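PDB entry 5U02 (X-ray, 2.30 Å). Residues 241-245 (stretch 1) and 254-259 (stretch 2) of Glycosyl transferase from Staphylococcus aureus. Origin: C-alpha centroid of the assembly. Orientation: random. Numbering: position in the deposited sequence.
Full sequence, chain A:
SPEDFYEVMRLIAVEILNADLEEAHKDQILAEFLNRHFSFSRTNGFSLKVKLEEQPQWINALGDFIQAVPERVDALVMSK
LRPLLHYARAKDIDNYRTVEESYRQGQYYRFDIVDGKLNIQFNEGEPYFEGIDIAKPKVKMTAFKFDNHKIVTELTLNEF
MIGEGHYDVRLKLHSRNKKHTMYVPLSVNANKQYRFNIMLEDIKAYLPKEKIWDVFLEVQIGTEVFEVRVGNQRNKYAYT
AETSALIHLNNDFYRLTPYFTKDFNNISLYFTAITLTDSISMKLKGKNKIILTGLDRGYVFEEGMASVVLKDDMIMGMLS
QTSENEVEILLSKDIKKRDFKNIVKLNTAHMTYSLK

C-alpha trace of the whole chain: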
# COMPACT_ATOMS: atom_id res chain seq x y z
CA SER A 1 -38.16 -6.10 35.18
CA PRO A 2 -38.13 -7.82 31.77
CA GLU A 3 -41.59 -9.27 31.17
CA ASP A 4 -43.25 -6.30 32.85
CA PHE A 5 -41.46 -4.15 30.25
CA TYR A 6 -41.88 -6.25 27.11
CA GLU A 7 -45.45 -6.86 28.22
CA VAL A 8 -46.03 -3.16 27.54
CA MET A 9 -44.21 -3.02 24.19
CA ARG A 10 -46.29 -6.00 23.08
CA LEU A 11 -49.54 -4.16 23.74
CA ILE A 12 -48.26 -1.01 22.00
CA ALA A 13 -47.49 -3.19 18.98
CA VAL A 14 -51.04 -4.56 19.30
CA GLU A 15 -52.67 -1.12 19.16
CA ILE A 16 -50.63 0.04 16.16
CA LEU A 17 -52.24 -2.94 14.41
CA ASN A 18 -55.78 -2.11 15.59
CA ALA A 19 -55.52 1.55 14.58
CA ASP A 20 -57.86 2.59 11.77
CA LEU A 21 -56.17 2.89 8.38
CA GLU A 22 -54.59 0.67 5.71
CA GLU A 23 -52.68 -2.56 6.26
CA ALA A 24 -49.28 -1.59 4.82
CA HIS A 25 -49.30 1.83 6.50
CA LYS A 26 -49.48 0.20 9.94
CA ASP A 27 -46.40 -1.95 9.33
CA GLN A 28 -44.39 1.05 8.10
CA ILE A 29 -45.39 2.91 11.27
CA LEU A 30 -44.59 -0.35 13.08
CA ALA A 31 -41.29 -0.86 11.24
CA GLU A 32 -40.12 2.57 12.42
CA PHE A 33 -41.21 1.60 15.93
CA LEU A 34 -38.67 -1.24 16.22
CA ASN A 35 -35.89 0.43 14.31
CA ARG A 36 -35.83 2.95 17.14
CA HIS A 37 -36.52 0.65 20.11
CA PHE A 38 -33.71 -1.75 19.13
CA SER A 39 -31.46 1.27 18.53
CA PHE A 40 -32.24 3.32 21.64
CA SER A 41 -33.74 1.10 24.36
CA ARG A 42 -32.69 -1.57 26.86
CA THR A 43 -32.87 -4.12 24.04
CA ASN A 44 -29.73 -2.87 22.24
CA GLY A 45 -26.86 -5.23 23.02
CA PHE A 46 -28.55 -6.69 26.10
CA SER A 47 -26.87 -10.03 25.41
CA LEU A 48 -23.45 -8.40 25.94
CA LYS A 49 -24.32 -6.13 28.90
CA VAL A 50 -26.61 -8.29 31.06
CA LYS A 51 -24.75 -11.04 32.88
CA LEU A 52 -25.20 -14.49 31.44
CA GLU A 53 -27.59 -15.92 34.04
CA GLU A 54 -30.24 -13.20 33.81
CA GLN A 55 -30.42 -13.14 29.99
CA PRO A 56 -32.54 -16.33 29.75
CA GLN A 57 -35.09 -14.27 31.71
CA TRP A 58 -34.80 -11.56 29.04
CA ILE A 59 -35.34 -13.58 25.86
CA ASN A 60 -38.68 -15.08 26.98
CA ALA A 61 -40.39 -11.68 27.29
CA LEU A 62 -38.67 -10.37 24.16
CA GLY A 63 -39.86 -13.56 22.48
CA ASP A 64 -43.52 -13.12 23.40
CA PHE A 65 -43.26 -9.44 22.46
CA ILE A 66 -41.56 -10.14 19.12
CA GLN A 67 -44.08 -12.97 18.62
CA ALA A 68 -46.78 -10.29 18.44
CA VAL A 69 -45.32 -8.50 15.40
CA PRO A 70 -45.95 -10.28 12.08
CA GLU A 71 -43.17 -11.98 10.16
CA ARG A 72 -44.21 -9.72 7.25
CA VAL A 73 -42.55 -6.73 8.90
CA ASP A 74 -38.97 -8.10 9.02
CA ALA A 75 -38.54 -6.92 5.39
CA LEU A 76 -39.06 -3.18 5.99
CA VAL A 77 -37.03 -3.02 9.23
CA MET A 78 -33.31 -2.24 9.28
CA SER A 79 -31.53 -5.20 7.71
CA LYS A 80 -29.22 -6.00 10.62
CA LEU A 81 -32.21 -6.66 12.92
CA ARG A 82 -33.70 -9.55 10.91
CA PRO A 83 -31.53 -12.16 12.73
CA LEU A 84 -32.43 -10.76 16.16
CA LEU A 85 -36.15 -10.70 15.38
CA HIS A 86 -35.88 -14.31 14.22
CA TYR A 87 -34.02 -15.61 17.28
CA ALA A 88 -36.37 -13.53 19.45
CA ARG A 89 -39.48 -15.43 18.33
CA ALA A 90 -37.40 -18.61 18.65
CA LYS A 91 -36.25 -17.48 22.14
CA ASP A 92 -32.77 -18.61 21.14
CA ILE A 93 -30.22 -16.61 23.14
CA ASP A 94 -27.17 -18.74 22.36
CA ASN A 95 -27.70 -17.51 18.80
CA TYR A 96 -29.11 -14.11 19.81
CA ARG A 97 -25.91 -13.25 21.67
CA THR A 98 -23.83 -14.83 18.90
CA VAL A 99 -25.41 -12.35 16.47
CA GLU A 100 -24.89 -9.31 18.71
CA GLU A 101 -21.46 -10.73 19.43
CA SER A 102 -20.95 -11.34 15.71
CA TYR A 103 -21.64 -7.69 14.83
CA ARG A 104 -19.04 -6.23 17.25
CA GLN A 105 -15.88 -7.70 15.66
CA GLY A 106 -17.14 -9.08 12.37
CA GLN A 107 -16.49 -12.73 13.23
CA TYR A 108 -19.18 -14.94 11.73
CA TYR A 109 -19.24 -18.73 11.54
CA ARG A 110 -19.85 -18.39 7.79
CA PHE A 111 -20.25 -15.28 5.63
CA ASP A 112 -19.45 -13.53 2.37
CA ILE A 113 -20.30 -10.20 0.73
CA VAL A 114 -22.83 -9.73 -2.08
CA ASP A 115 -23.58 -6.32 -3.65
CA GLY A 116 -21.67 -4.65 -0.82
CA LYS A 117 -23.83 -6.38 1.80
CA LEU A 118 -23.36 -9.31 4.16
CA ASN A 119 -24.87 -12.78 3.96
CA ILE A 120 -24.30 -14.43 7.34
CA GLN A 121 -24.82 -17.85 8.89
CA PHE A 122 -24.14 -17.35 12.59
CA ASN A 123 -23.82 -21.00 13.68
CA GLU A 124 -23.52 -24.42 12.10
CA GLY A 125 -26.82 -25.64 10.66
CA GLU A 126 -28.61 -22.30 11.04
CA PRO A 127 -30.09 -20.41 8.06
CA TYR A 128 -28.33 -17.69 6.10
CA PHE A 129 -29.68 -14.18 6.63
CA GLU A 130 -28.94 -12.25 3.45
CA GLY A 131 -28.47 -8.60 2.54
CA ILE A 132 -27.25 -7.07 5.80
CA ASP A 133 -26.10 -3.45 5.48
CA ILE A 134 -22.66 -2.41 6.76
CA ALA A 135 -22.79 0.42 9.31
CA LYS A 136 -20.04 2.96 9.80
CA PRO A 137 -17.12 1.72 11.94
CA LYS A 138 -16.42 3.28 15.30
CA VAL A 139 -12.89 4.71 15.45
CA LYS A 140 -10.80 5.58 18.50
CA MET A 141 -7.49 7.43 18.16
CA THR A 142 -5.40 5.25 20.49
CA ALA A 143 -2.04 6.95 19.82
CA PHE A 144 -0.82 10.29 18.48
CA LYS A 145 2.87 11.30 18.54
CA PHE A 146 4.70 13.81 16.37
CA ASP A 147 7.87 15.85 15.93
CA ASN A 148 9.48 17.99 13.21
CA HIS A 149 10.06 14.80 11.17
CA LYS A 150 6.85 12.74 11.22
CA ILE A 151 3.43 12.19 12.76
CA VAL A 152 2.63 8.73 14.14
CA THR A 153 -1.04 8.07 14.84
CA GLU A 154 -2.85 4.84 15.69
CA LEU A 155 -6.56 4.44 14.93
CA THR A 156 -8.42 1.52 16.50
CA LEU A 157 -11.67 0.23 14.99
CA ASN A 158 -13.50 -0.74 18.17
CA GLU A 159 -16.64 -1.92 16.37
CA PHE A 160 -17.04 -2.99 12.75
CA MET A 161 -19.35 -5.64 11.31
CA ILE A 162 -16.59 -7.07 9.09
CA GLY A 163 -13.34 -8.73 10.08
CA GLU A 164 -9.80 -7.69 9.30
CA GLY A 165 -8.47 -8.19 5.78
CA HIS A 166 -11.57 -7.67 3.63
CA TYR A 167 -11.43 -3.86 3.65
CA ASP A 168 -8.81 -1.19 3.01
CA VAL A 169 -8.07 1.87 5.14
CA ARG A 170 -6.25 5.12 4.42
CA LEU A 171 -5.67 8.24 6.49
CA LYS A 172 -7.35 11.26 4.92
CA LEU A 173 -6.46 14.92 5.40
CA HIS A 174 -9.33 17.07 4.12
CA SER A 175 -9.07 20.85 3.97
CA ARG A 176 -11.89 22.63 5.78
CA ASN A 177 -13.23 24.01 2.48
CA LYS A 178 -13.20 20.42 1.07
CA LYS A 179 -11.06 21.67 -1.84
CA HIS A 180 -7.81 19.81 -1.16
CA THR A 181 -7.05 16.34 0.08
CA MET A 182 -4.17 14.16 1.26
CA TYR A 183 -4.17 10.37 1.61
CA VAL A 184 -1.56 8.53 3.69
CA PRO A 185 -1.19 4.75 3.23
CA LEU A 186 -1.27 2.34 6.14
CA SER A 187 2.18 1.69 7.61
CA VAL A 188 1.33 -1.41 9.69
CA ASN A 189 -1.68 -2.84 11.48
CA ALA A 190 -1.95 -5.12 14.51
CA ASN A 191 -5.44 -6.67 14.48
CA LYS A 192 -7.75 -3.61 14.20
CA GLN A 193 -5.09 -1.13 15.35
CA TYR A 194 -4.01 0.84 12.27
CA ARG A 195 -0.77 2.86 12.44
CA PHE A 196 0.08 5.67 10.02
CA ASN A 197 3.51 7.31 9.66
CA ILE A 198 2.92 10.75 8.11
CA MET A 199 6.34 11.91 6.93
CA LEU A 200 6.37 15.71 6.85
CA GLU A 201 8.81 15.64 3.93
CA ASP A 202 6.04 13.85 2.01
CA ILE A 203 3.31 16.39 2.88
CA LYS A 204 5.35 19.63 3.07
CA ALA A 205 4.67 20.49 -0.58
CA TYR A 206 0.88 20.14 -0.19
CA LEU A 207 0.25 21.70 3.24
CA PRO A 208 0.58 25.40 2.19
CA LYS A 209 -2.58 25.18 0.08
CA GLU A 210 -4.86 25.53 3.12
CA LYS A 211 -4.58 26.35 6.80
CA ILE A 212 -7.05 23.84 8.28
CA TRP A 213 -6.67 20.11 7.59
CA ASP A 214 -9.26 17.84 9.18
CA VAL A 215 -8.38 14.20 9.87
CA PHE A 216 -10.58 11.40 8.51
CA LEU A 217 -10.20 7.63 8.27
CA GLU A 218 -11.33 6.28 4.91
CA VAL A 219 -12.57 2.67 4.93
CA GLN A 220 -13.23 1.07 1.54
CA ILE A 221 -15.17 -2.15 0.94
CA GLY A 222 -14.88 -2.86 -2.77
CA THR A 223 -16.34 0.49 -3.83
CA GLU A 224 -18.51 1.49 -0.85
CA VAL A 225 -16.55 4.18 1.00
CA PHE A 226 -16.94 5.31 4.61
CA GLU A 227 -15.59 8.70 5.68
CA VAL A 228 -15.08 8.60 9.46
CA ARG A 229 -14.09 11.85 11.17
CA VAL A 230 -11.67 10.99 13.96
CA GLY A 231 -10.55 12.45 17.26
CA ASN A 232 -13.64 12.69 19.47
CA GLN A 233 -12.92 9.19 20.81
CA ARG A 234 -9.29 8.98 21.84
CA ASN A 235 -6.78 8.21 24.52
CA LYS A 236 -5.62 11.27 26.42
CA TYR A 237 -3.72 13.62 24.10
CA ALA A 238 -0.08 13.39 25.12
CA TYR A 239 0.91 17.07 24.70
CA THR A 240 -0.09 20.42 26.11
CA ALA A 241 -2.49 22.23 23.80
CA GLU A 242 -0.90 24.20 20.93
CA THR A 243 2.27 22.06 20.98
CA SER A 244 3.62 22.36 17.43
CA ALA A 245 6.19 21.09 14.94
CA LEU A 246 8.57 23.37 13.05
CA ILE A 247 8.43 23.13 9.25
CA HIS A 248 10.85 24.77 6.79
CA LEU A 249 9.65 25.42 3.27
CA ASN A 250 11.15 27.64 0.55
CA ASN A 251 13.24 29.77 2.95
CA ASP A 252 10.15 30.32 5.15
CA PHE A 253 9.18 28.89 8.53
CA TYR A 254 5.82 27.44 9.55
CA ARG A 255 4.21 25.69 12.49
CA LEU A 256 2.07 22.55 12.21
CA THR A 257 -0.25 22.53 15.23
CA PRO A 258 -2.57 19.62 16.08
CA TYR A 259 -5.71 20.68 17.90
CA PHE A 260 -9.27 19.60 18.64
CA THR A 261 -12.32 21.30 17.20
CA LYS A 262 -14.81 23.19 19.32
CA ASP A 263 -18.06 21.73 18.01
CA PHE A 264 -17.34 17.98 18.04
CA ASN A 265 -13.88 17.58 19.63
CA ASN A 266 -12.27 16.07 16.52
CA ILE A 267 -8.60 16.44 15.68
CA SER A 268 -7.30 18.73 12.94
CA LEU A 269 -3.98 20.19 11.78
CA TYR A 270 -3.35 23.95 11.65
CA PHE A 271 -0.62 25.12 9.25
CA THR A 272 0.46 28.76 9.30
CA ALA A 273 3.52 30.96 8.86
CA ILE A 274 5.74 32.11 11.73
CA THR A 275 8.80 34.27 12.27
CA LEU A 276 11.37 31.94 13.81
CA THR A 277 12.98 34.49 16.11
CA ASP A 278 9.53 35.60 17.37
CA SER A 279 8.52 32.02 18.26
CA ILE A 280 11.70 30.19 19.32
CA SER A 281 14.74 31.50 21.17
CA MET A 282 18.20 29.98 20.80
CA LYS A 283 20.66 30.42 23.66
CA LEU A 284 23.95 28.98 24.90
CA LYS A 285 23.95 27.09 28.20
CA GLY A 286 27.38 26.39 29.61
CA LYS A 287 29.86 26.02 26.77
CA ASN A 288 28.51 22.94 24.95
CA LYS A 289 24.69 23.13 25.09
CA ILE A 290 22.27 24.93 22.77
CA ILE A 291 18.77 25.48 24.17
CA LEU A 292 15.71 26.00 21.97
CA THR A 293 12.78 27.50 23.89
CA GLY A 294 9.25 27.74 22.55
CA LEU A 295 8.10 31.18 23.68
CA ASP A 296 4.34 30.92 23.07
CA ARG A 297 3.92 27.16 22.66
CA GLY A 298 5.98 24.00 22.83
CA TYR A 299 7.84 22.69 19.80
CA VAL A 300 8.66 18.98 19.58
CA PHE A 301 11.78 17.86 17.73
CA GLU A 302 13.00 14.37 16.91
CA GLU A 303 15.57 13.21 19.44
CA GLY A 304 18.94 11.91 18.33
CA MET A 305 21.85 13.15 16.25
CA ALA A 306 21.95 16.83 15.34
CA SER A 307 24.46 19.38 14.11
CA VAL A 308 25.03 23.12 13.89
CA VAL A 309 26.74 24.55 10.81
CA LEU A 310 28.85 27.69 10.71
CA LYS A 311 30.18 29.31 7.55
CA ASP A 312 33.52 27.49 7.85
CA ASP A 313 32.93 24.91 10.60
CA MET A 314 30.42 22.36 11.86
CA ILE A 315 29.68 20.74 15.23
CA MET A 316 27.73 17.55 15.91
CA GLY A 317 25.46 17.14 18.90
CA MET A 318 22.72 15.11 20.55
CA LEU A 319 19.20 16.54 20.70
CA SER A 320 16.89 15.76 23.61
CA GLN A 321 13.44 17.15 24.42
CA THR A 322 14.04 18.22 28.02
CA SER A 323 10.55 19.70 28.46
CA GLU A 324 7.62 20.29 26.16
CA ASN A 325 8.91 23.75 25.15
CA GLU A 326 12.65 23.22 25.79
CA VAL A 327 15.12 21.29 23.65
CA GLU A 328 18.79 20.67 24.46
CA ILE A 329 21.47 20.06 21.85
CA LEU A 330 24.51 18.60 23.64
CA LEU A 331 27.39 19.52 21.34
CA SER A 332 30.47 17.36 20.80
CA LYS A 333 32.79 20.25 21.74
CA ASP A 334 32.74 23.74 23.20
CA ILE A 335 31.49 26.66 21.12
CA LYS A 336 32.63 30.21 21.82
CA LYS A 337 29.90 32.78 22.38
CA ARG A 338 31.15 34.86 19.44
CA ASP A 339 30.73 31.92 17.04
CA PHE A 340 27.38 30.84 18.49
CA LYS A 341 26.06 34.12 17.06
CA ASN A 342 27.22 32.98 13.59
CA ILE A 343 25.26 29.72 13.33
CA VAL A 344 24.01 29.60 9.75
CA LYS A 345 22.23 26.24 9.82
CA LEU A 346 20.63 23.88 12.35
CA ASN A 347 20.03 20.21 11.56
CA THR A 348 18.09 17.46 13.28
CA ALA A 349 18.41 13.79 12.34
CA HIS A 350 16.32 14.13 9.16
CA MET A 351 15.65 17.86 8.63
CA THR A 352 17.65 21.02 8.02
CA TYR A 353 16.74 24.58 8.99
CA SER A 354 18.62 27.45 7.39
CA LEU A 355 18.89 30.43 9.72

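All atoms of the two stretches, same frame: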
# COMPACT_ATOMS: atom_id res chain seq x y z
N ALA A 241 -1.85 21.62 24.96
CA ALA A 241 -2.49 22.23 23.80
C ALA A 241 -1.56 23.23 23.14
O ALA A 241 -0.75 23.89 23.80
CB ALA A 241 -3.80 22.92 24.23
N GLU A 242 -1.66 23.32 21.81
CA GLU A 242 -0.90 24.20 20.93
C GLU A 242 0.55 23.75 20.72
O GLU A 242 1.29 24.42 19.99
CB GLU A 242 -0.92 25.66 21.41
CG GLU A 242 -2.32 26.27 21.45
CD GLU A 242 -2.98 26.33 20.08
OE1 GLU A 242 -2.26 26.56 19.08
OE2 GLU A 242 -4.21 26.13 19.99
N THR A 243 0.97 22.63 21.31
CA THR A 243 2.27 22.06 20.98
C THR A 243 2.38 21.83 19.47
O THR A 243 1.46 21.27 18.86
CB THR A 243 2.49 20.75 21.74
OG1 THR A 243 2.57 21.02 23.14
CG2 THR A 243 3.76 20.05 21.29
N SER A 244 3.49 22.26 18.88
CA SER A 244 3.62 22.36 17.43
C SER A 244 4.90 21.69 16.95
O SER A 244 5.78 21.31 17.74
CB SER A 244 3.63 23.82 16.96
OG SER A 244 2.42 24.47 17.29
N ALA A 245 5.00 21.57 15.63
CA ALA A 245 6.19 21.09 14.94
C ALA A 245 6.66 22.16 13.97
O ALA A 245 5.86 22.79 13.27
CB ALA A 245 5.89 19.80 14.18
N TYR A 254 7.22 27.68 9.24
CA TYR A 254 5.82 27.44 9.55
C TYR A 254 5.72 26.59 10.80
O TYR A 254 6.68 25.92 11.20
CB TYR A 254 5.09 26.73 8.40
CG TYR A 254 5.14 27.44 7.06
CD1 TYR A 254 6.27 27.35 6.26
CD2 TYR A 254 4.05 28.16 6.59
CE1 TYR A 254 6.31 27.99 5.02
CE2 TYR A 254 4.09 28.79 5.37
CZ TYR A 254 5.22 28.71 4.59
OH TYR A 254 5.27 29.34 3.37
N ARG A 255 4.54 26.62 11.42
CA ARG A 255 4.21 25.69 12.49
C ARG A 255 3.06 24.80 12.03
O ARG A 255 2.15 25.25 11.33
CB ARG A 255 3.84 26.42 13.79
CG ARG A 255 2.63 27.36 13.72
CD ARG A 255 2.29 27.86 15.12
NE ARG A 255 1.34 28.97 15.14
CZ ARG A 255 0.03 28.83 15.33
NH1 ARG A 255 -0.49 27.63 15.52
NH2 ARG A 255 -0.77 29.90 15.34
N LEU A 256 3.15 23.52 12.39
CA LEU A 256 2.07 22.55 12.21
C LEU A 256 1.56 22.23 13.61
O LEU A 256 2.30 21.70 14.44
CB LEU A 256 2.55 21.30 11.49
CG LEU A 256 1.54 20.21 11.14
CD1 LEU A 256 0.46 20.78 10.25
CD2 LEU A 256 2.21 19.01 10.46
N THR A 257 0.31 22.59 13.88
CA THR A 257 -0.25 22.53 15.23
C THR A 257 -1.46 21.60 15.25
O THR A 257 -2.52 21.97 14.71
CB THR A 257 -0.65 23.92 15.71
OG1 THR A 257 0.48 24.81 15.62
CG2 THR A 257 -1.15 23.88 17.15
N PRO A 258 -1.36 20.41 15.84
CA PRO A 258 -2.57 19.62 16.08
C PRO A 258 -3.45 20.30 17.11
O PRO A 258 -2.96 20.96 18.04
CB PRO A 258 -2.02 18.28 16.61
CG PRO A 258 -0.59 18.25 16.17
CD PRO A 258 -0.13 19.68 16.19
N TYR A 259 -4.75 20.14 16.95
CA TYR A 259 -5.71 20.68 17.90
C TYR A 259 -7.04 19.98 17.70
O TYR A 259 -7.22 19.22 16.74
CB TYR A 259 -5.86 22.20 17.75
CG TYR A 259 -6.52 22.59 16.45
CD1 TYR A 259 -5.82 22.54 15.25
CD2 TYR A 259 -7.85 23.01 16.41
CE1 TYR A 259 -6.42 22.88 14.04
CE2 TYR A 259 -8.45 23.36 15.20
CZ TYR A 259 -7.73 23.30 14.03
OH TYR A 259 -8.35 23.65 12.84
O HOH W 1 -3.66 22.37 20.36
O HOH W 2 -0.96 20.32 20.05

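Stretch 2 is a continuous strand, and stretch 1 joins it as an antiparallel neighbour only at its far end. Tyr-254 contributes little, its ring leading away from stretch 1. Arg-255 sends an extended side chain past Ser-244, and its NH1 donates to Thr-257 OG1 (3.0 Å), two residues along on the same side of the strand. Glu-242 OE1 lies 4.1 Å from Arg-255 NH1, well out of the guanidinium plane, so the opposite charges are near each other without an N-H pointing at the carboxylate.

At Leu-256 the backbones pair fully: Leu-256 N donates to Ala-245 O (2.9 Å) and Ala-245 N to Leu-256 O (3.0 Å). The side chains of this pair share one face of the sheet, where both are buried, as suits their apolar character.

Thr-257 provides the side-chain link. Its OG1 is hydrogen-bonded to Ser-244 OG at 2.6 Å, giving these two buried hydroxyls a polar partner, while its CG2 packs 3.5 Å from Glu-242 OE1. Pro-258 has no amide hydrogen to offer; its CD instead rests 3.5 Å from Thr-243 O. Its carbonyl accepts from two waters, one bound by Glu-242 N and the other donating to Thr-243 O, which extend the contact beyond the direct pairing. Tyr-259 turns its ring away.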